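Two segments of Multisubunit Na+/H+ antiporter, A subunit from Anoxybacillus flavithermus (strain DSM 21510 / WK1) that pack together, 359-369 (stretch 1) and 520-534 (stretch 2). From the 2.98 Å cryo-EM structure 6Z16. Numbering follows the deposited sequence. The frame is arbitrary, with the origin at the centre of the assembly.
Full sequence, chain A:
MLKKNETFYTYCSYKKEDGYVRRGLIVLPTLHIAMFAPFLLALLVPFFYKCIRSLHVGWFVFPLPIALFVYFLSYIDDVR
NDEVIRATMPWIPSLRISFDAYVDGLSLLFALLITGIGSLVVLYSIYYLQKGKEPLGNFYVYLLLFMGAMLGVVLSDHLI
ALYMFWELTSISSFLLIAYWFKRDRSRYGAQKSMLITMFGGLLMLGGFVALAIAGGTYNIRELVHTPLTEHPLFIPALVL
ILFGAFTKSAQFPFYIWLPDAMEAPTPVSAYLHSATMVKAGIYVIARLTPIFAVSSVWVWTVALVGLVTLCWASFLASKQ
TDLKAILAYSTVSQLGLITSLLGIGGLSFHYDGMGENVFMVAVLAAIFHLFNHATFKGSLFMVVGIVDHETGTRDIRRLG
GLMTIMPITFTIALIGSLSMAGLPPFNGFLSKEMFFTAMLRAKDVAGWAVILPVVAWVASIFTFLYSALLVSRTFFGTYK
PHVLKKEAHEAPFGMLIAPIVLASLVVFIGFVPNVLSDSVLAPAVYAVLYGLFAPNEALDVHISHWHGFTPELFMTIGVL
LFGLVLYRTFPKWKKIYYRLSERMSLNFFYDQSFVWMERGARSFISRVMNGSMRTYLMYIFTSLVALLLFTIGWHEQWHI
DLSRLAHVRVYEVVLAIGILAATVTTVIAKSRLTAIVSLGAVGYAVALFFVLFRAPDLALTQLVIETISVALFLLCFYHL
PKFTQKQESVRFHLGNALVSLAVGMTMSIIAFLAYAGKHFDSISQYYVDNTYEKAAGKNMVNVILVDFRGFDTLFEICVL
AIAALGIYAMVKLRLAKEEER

Stretch 1, residues 359-369: FMVAVLAAIFH
Stretch 2 520-534: VLAPAVYAVLYGLFA

Two segments more than 150 residues apart in one chain meet through a wholly apolar contact; no hydrogen bond crosses it, so shape carries the fit. Stretch 1 is helical through to H369 and continues beyond it. Stretch 2 enters already helical, in a helix that begins earlier in the chain, and stays helical to V528, kinked at P523, whose nitrogen has no hydrogen to give to the turn before. The N-to-C directions of the two helices lie 126° apart, and their axes approach to 9.6 Å. Register is set by three CA pairs: I367 CA to L521 CA at 6.9 Å, L364 CA to V525 CA at 6.2 Å and M360 CA to L529 CA at 8.1 Å. As stretch 1 ascends in number, stretch 2 descends.

The first rule is spacing. M360, V363, L364, I367 and F368 form the contacting stripe of stretch 1, while V361 points away and A362, A365 and A366 make no contact. Stretch 2 answers with L521, A524, V525, V528 and L529.

The central bump is I367 (chi1 m, chi2 t), a knob in the hollow between L521, A524, V525 and V528. Its CD1 lies 3.8 Å from A524 CB and 3.7 Å from V525 CG2, while its CG2 meets L521 CD2 at 3.7 Å. A524 presents just a methyl toward the knob, making a low floor against which the extended isoleucine chain can rest. L521 (m, t) is the reciprocal bump: its CD2 touches I367, and its CD1 reaches the edge of the F368 ring, 3.6 Å from CD1 of F368. The phenylalanine, chi1 t and chi2 76°, leaves its CA sideways.

L364 also starts sideways, but its t, p rotamer brings its end nearer, placing CD1 3.8 Å from V525 CG2. One turn before I367, V363 (chi1 t) sets CG1 4.1 Å from CG1 of both V525 and V528, and its CG2 3.7 Å from L529 CD1. Branched valines make compact, shallow ridges here.

The helix of stretch 2 gives way at L529 (phi/psi -113/47; chi m, t), which begins a type II turn ending at L532. G531 accepts the turn's positive phi, 73°, and L532 (t, p) returns toward stretch 1. Long, unbranched M360 (m, t, t) reaches along this turn: CG lies 3.7 Å from L529 CD1, and CE 3.8 Å from L532 CD2. CE also sits over a face of the poorly ordered F533 ring, 4.3 Å from the centroid of its six carbons, CG to CZ. Together the stretches bury 575 Å².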

ATOM      1  N   PHE A 359    -106.302 -54.370  30.932  1.00 90.32           N
ATOM      2  CA  PHE A 359    -104.860 -54.369  31.154  1.00 77.05           C
ATOM      3  C   PHE A 359    -104.394 -53.176  31.976  1.00 71.84           C
ATOM      4  O   PHE A 359    -103.346 -53.271  32.629  1.00 72.62           O
ATOM      5  CB  PHE A 359    -104.115 -54.375  29.825  1.00 71.11           C
ATOM      6  CG  PHE A 359    -104.344 -55.594  28.991  1.00 76.00           C
ATOM      7  CD1 PHE A 359    -103.727 -56.791  29.308  1.00 78.74           C
ATOM      8  CD2 PHE A 359    -105.137 -55.528  27.858  1.00 72.09           C
ATOM      9  CE1 PHE A 359    -103.927 -57.910  28.530  1.00 73.43           C
ATOM     10  CE2 PHE A 359    -105.338 -56.640  27.074  1.00 65.73           C
ATOM     11  CZ  PHE A 359    -104.734 -57.831  27.411  1.00 72.65           C
ATOM     12  N   MET A 360    -105.175 -52.085  31.982  1.00 65.56           N
ATOM     13  CA  MET A 360    -104.905 -50.923  32.827  1.00 67.19           C
ATOM     14  C   MET A 360    -104.822 -51.279  34.300  1.00 57.84           C
ATOM     15  O   MET A 360    -104.053 -50.646  35.040  1.00 54.39           O
ATOM     16  CB  MET A 360    -105.984 -49.857  32.641  1.00 61.44           C
ATOM     17  CG  MET A 360    -105.922 -49.121  31.328  1.00 83.82           C
ATOM     18  SD  MET A 360    -107.106 -47.771  31.250  1.00121.34           S
ATOM     19  CE  MET A 360    -106.725 -47.079  29.640  1.00108.41           C
ATOM     20  N   VAL A 361    -105.583 -52.301  34.728  1.00 57.19           N
ATOM     21  CA  VAL A 361    -105.543 -52.788  36.107  1.00 68.56           C
ATOM     22  C   VAL A 361    -104.126 -53.179  36.499  1.00 61.42           C
ATOM     23  O   VAL A 361    -103.660 -52.840  37.599  1.00 71.07           O
ATOM     24  CB  VAL A 361    -106.524 -53.962  36.273  1.00 79.24           C
ATOM     25  CG1 VAL A 361    -106.388 -54.602  37.641  1.00 77.83           C
ATOM     26  CG2 VAL A 361    -107.944 -53.486  36.049  1.00 89.75           C
ATOM     27  N   ALA A 362    -103.395 -53.796  35.556  1.00 56.76           N
ATOM     28  CA  ALA A 362    -102.010 -54.203  35.775  1.00 56.57           C
ATOM     29  C   ALA A 362    -101.132 -53.028  36.177  1.00 62.54           C
ATOM     30  O   ALA A 362    -100.356 -53.143  37.138  1.00 63.46           O
ATOM     31  CB  ALA A 362    -101.460 -54.861  34.514  1.00 61.02           C
ATOM     32  N   VAL A 363    -101.333 -51.870  35.522  1.00 65.38           N
ATOM     33  CA  VAL A 363    -100.567 -50.661  35.828  1.00 65.79           C
ATOM     34  C   VAL A 363    -100.760 -50.282  37.280  1.00 66.19           C
ATOM     35  O   VAL A 363     -99.784 -50.149  38.037  1.00 62.71           O
ATOM     36  CB  VAL A 363    -100.993 -49.501  34.915  1.00 63.53           C
ATOM     37  CG1 VAL A 363    -100.146 -48.279  35.196  1.00108.87           C
ATOM     38  CG2 VAL A 363    -100.916 -49.894  33.491  1.00 56.87           C
ATOM     39  N   LEU A 364    -102.030 -50.251  37.707  1.00 65.56           N
ATOM     40  CA  LEU A 364    -102.373 -49.891  39.074  1.00 57.84           C
ATOM     41  C   LEU A 364    -101.751 -50.868  40.050  1.00 39.99           C
ATOM     42  O   LEU A 364    -101.093 -50.441  41.012  1.00 44.18           O
ATOM     43  CB  LEU A 364    -103.892 -49.849  39.220  1.00 66.99           C
ATOM     44  CG  LEU A 364    -104.507 -49.400  40.539  1.00 72.01           C
ATOM     45  CD1 LEU A 364    -104.076 -47.994  40.880  1.00 78.05           C
ATOM     46  CD2 LEU A 364    -106.008 -49.468  40.406  1.00 60.12           C
ATOM     47  N   ALA A 365    -101.797 -52.165  39.700  1.00 36.98           N
ATOM     48  CA  ALA A 365    -101.229 -53.216  40.534  1.00 37.55           C
ATOM     49  C   ALA A 365     -99.750 -52.980  40.747  1.00 56.98           C
ATOM     50  O   ALA A 365     -99.292 -52.905  41.899  1.00 58.34           O
ATOM     51  CB  ALA A 365    -101.459 -54.579  39.891  1.00 36.51           C
ATOM     52  N   ALA A 366     -99.045 -52.671  39.644  1.00 54.44           N
ATOM     53  CA  ALA A 366     -97.611 -52.411  39.682  1.00 49.68           C
ATOM     54  C   ALA A 366     -97.309 -51.263  40.617  1.00 44.61           C
ATOM     55  O   ALA A 366     -96.601 -51.446  41.619  1.00 41.29           O
ATOM     56  CB  ALA A 366     -97.099 -52.095  38.280  1.00 62.59           C
ATOM     57  N   ILE A 367     -98.024 -50.147  40.418  1.00 43.46           N
ATOM     58  CA  ILE A 367     -97.743 -48.930  41.159  1.00 42.60           C
ATOM     59  C   ILE A 367     -98.065 -49.141  42.621  1.00 35.23           C
ATOM     60  O   ILE A 367     -97.254 -48.792  43.494  1.00 31.06           O
ATOM     61  CB  ILE A 367     -98.511 -47.747  40.548  1.00 42.62           C
ATOM     62  CG1 ILE A 367     -97.982 -47.471  39.145  1.00 50.04           C
ATOM     63  CG2 ILE A 367     -98.363 -46.512  41.387  1.00 40.45           C
ATOM     64  CD1 ILE A 367     -98.782 -46.476  38.380  1.00 65.37           C
ATOM     65  N   PHE A 368     -99.144 -49.897  42.885  1.00 47.07           N
ATOM     66  CA  PHE A 368     -99.548 -50.175  44.255  1.00 50.82           C
ATOM     67  C   PHE A 368     -98.465 -50.958  44.958  1.00 47.89           C
ATOM     68  O   PHE A 368     -97.890 -50.477  45.946  1.00 48.64           O
ATOM     69  CB  PHE A 368    -100.871 -50.936  44.273  1.00 62.98           C
ATOM     70  CG  PHE A 368    -101.363 -51.259  45.649  1.00 80.04           C
ATOM     71  CD1 PHE A 368    -101.930 -50.277  46.440  1.00 83.36           C
ATOM     72  CD2 PHE A 368    -101.260 -52.544  46.153  1.00 88.33           C
ATOM     73  CE1 PHE A 368    -102.382 -50.563  47.707  1.00 89.09           C
ATOM     74  CE2 PHE A 368    -101.710 -52.836  47.423  1.00 95.32           C
ATOM     75  CZ  PHE A 368    -102.273 -51.842  48.200  1.00 97.61           C
ATOM     76  N   HIS A 369     -98.025 -52.053  44.323  1.00 49.47           N
ATOM     77  CA  HIS A 369     -97.037 -52.906  44.959  1.00 49.22           C
ATOM     78  C   HIS A 369     -95.703 -52.201  45.026  1.00 55.08           C
ATOM     79  O   HIS A 369     -94.971 -52.385  46.008  1.00 55.94           O
ATOM     80  CB  HIS A 369     -96.910 -54.237  44.227  1.00 63.88           C
ATOM     81  CG  HIS A 369     -96.044 -55.225  44.941  1.00 86.90           C
ATOM     82  ND1 HIS A 369     -96.454 -55.889  46.075  1.00 85.03           N
ATOM     83  CD2 HIS A 369     -94.784 -55.649  44.695  1.00 91.59           C
ATOM     84  CE1 HIS A 369     -95.489 -56.685  46.493  1.00 89.15           C
ATOM     85  NE2 HIS A 369     -94.463 -56.560  45.671  1.00 91.53           N
ATOM     86  N   VAL A 520    -102.880 -40.405  45.483  1.00 85.77           N
ATOM     87  CA  VAL A 520    -101.551 -40.550  44.905  1.00 81.68           C
ATOM     88  C   VAL A 520    -101.556 -41.503  43.713  1.00 80.65           C
ATOM     89  O   VAL A 520    -101.012 -41.188  42.651  1.00 88.15           O
ATOM     90  CB  VAL A 520    -100.528 -41.011  45.968  1.00 80.85           C
ATOM     91  CG1 VAL A 520     -99.165 -41.165  45.356  1.00 95.20           C
ATOM     92  CG2 VAL A 520    -100.470 -40.030  47.119  1.00 71.37           C
ATOM     93  N   LEU A 521    -102.182 -42.673  43.866  1.00 65.81           N
ATOM     94  CA  LEU A 521    -101.970 -43.752  42.913  1.00 64.17           C
ATOM     95  C   LEU A 521    -102.721 -43.535  41.611  1.00 64.13           C
ATOM     96  O   LEU A 521    -102.315 -44.073  40.579  1.00 61.92           O
ATOM     97  CB  LEU A 521    -102.397 -45.088  43.515  1.00 55.93           C
ATOM     98  CG  LEU A 521    -101.677 -45.583  44.760  1.00 67.71           C
ATOM     99  CD1 LEU A 521    -102.273 -46.908  45.191  1.00 66.77           C
ATOM    100  CD2 LEU A 521    -100.193 -45.704  44.534  1.00 77.20           C
ATOM    101  N   ALA A 522    -103.812 -42.773  41.635  1.00 72.11           N
ATOM    102  CA  ALA A 522    -104.559 -42.558  40.397  1.00 80.04           C
ATOM    103  C   ALA A 522    -103.824 -41.654  39.404  1.00 86.21           C
ATOM    104  O   ALA A 522    -103.701 -42.062  38.234  1.00 94.63           O
ATOM    105  CB  ALA A 522    -105.982 -42.076  40.713  1.00 82.80           C
ATOM    106  N   PRO A 523    -103.277 -40.470  39.770  1.00 78.30           N
ATOM    107  CA  PRO A 523    -102.523 -39.708  38.756  1.00 66.65           C
ATOM    108  C   PRO A 523    -101.218 -40.359  38.339  1.00 56.77           C
ATOM    109  O   PRO A 523    -100.717 -40.039  37.255  1.00 55.68           O
ATOM    110  CB  PRO A 523    -102.272 -38.356  39.433  1.00 70.14           C
ATOM    111  CG  PRO A 523    -103.274 -38.264  40.474  1.00 76.64           C
ATOM    112  CD  PRO A 523    -103.411 -39.644  40.989  1.00 73.61           C
ATOM    113  N   ALA A 524    -100.674 -41.282  39.134  1.00 52.23           N
ATOM    114  CA  ALA A 524     -99.566 -42.103  38.656  1.00 45.10           C
ATOM    115  C   ALA A 524     -99.991 -42.971  37.477  1.00 53.78           C
ATOM    116  O   ALA A 524     -99.260 -43.082  36.486  1.00 54.01           O
ATOM    117  CB  ALA A 524     -99.022 -42.964  39.790  1.00 40.97           C
ATOM    118  N   VAL A 525    -101.187 -43.562  37.546  1.00 51.87           N
ATOM    119  CA  VAL A 525    -101.691 -44.364  36.435  1.00 40.31           C
ATOM    120  C   VAL A 525    -102.031 -43.473  35.244  1.00 36.31           C
ATOM    121  O   VAL A 525    -101.777 -43.839  34.092  1.00 31.12           O
ATOM    122  CB  VAL A 525    -102.895 -45.208  36.893  1.00 37.31           C
ATOM    123  CG1 VAL A 525    -103.470 -46.026  35.746  1.00 31.36           C
ATOM    124  CG2 VAL A 525    -102.491 -46.129  38.015  1.00 34.84           C
ATOM    125  N   TYR A 526    -102.569 -42.275  35.499  1.00 41.41           N
ATOM    126  CA  TYR A 526    -102.805 -41.341  34.399  1.00 50.76           C
ATOM    127  C   TYR A 526    -101.512 -40.815  33.786  1.00 56.15           C
ATOM    128  O   TYR A 526    -101.532 -40.328  32.652  1.00 51.06           O
ATOM    129  CB  TYR A 526    -103.656 -40.151  34.847  1.00 67.49           C
ATOM    130  CG  TYR A 526    -105.102 -40.465  35.162  1.00114.59           C
ATOM    131  CD1 TYR A 526    -106.010 -40.746  34.152  1.00128.29           C
ATOM    132  CD2 TYR A 526    -105.575 -40.406  36.462  1.00129.92           C
ATOM    133  CE1 TYR A 526    -107.335 -41.018  34.439  1.00131.73           C
ATOM    134  CE2 TYR A 526    -106.890 -40.679  36.761  1.00132.94           C
ATOM    135  CZ  TYR A 526    -107.769 -40.976  35.747  1.00134.75           C
ATOM    136  OH  TYR A 526    -109.082 -41.238  36.055  1.00134.38           O
ATOM    137  N   ALA A 527    -100.397 -40.884  34.515  1.00 52.46           N
ATOM    138  CA  ALA A 527     -99.103 -40.494  33.968  1.00 40.98           C
ATOM    139  C   ALA A 527     -98.494 -41.601  33.119  1.00 41.82           C
ATOM    140  O   ALA A 527     -98.032 -41.345  32.004  1.00 55.17           O
ATOM    141  CB  ALA A 527     -98.153 -40.114  35.101  1.00 42.03           C
ATOM    142  N   VAL A 528     -98.476 -42.835  33.638  1.00 38.75           N
ATOM    143  CA  VAL A 528     -97.856 -43.955  32.925  1.00 39.23           C
ATOM    144  C   VAL A 528     -98.638 -44.304  31.655  1.00 45.13           C
ATOM    145  O   VAL A 528     -98.062 -44.765  30.663  1.00 44.05           O
ATOM    146  CB  VAL A 528     -97.716 -45.150  33.891  1.00 32.03           C
ATOM    147  CG1 VAL A 528     -97.114 -46.370  33.228  1.00 21.30           C
ATOM    148  CG2 VAL A 528     -96.858 -44.767  35.065  1.00 36.43           C
ATOM    149  N   LEU A 529     -99.932 -44.010  31.623  1.00 52.44           N
ATOM    150  CA  LEU A 529    -100.766 -44.359  30.482  1.00 56.62           C
ATOM    151  C   LEU A 529    -101.241 -43.105  29.765  1.00 64.06           C
ATOM    152  O   LEU A 529    -102.433 -42.965  29.482  1.00 62.47           O
ATOM    153  CB  LEU A 529    -101.960 -45.190  30.930  1.00 58.34           C
ATOM    154  CG  LEU A 529    -101.653 -46.517  31.605  1.00 60.96           C
ATOM    155  CD1 LEU A 529    -102.940 -47.096  32.113  1.00 54.29           C
ATOM    156  CD2 LEU A 529    -100.973 -47.469  30.648  1.00 67.17           C
ATOM    157  N   TYR A 530    -100.315 -42.184  29.507  1.00 66.11           N
ATOM    158  CA  TYR A 530    -100.650 -40.873  28.968  1.00 78.18           C
ATOM    159  C   TYR A 530    -101.228 -40.968  27.561  1.00 78.13           C
ATOM    160  O   TYR A 530    -100.819 -41.809  26.757  1.00 71.76           O
ATOM    161  CB  TYR A 530     -99.406 -39.981  28.960  1.00 80.04           C
ATOM    162  CG  TYR A 530     -99.674 -38.570  28.490  1.00 97.87           C
ATOM    163  CD1 TYR A 530    -100.313 -37.656  29.315  1.00 98.40           C
ATOM    164  CD2 TYR A 530     -99.301 -38.155  27.217  1.00 99.36           C
ATOM    165  CE1 TYR A 530    -100.573 -36.368  28.889  1.00100.05           C
ATOM    166  CE2 TYR A 530     -99.554 -36.867  26.781  1.00100.55           C
ATOM    167  CZ  TYR A 530    -100.187 -35.978  27.622  1.00101.51           C
ATOM    168  OH  TYR A 530    -100.441 -34.696  27.197  1.00 96.46           O
ATOM    169  N   GLY A 531    -102.197 -40.101  27.276  1.00 87.30           N
ATOM    170  CA  GLY A 531    -102.783 -40.018  25.953  1.00 97.51           C
ATOM    171  C   GLY A 531    -103.698 -41.159  25.590  1.00 93.26           C
ATOM    172  O   GLY A 531    -103.899 -41.428  24.404  1.00 88.06           O
ATOM    173  N   LEU A 532    -104.278 -41.830  26.580  1.00 94.88           N
ATOM    174  CA  LEU A 532    -104.977 -43.082  26.334  1.00 93.70           C
ATOM    175  C   LEU A 532    -106.369 -43.048  26.950  1.00101.49           C
ATOM    176  O   LEU A 532    -107.279 -43.748  26.494  1.00101.24           O
ATOM    177  CB  LEU A 532    -104.158 -44.239  26.901  1.00 78.52           C
ATOM    178  CG  LEU A 532    -104.549 -45.665  26.553  1.00 76.63           C
ATOM    179  CD1 LEU A 532    -104.355 -45.875  25.065  1.00 76.27           C
ATOM    180  CD2 LEU A 532    -103.708 -46.632  27.360  1.00 76.74           C
ATOM    181  N   PHE A 533    -106.544 -42.226  27.982  1.00108.57           N
ATOM    182  CA  PHE A 533    -107.807 -42.117  28.710  1.00116.64           C
ATOM    183  C   PHE A 533    -108.751 -41.193  27.959  1.00124.04           C
ATOM    184  O   PHE A 533    -108.724 -39.973  28.129  1.00122.21           O
ATOM    185  CB  PHE A 533    -107.568 -41.594  30.119  1.00123.62           C
ATOM    186  CG  PHE A 533    -106.857 -42.557  31.007  1.00140.11           C
ATOM    187  CD1 PHE A 533    -107.558 -43.540  31.687  1.00143.21           C
ATOM    188  CD2 PHE A 533    -105.485 -42.488  31.157  1.00143.07           C
ATOM    189  CE1 PHE A 533    -106.901 -44.429  32.512  1.00147.99           C
ATOM    190  CE2 PHE A 533    -104.825 -43.371  31.978  1.00150.21           C
ATOM    191  CZ  PHE A 533    -105.532 -44.348  32.653  1.00151.48           C
ATOM    192  N   ALA A 534    -109.598 -41.768  27.111  1.00128.15           N
ATOM    193  CA  ALA A 534    -110.674 -40.936  26.595  1.00134.18           C
ATOM    194  C   ALA A 534    -111.817 -40.897  27.619  1.00145.45           C
ATOM    195  O   ALA A 534    -112.345 -39.807  27.871  1.00143.27           O
ATOM    196  CB  ALA A 534    -111.109 -41.385  25.194  1.00130.98           C
TER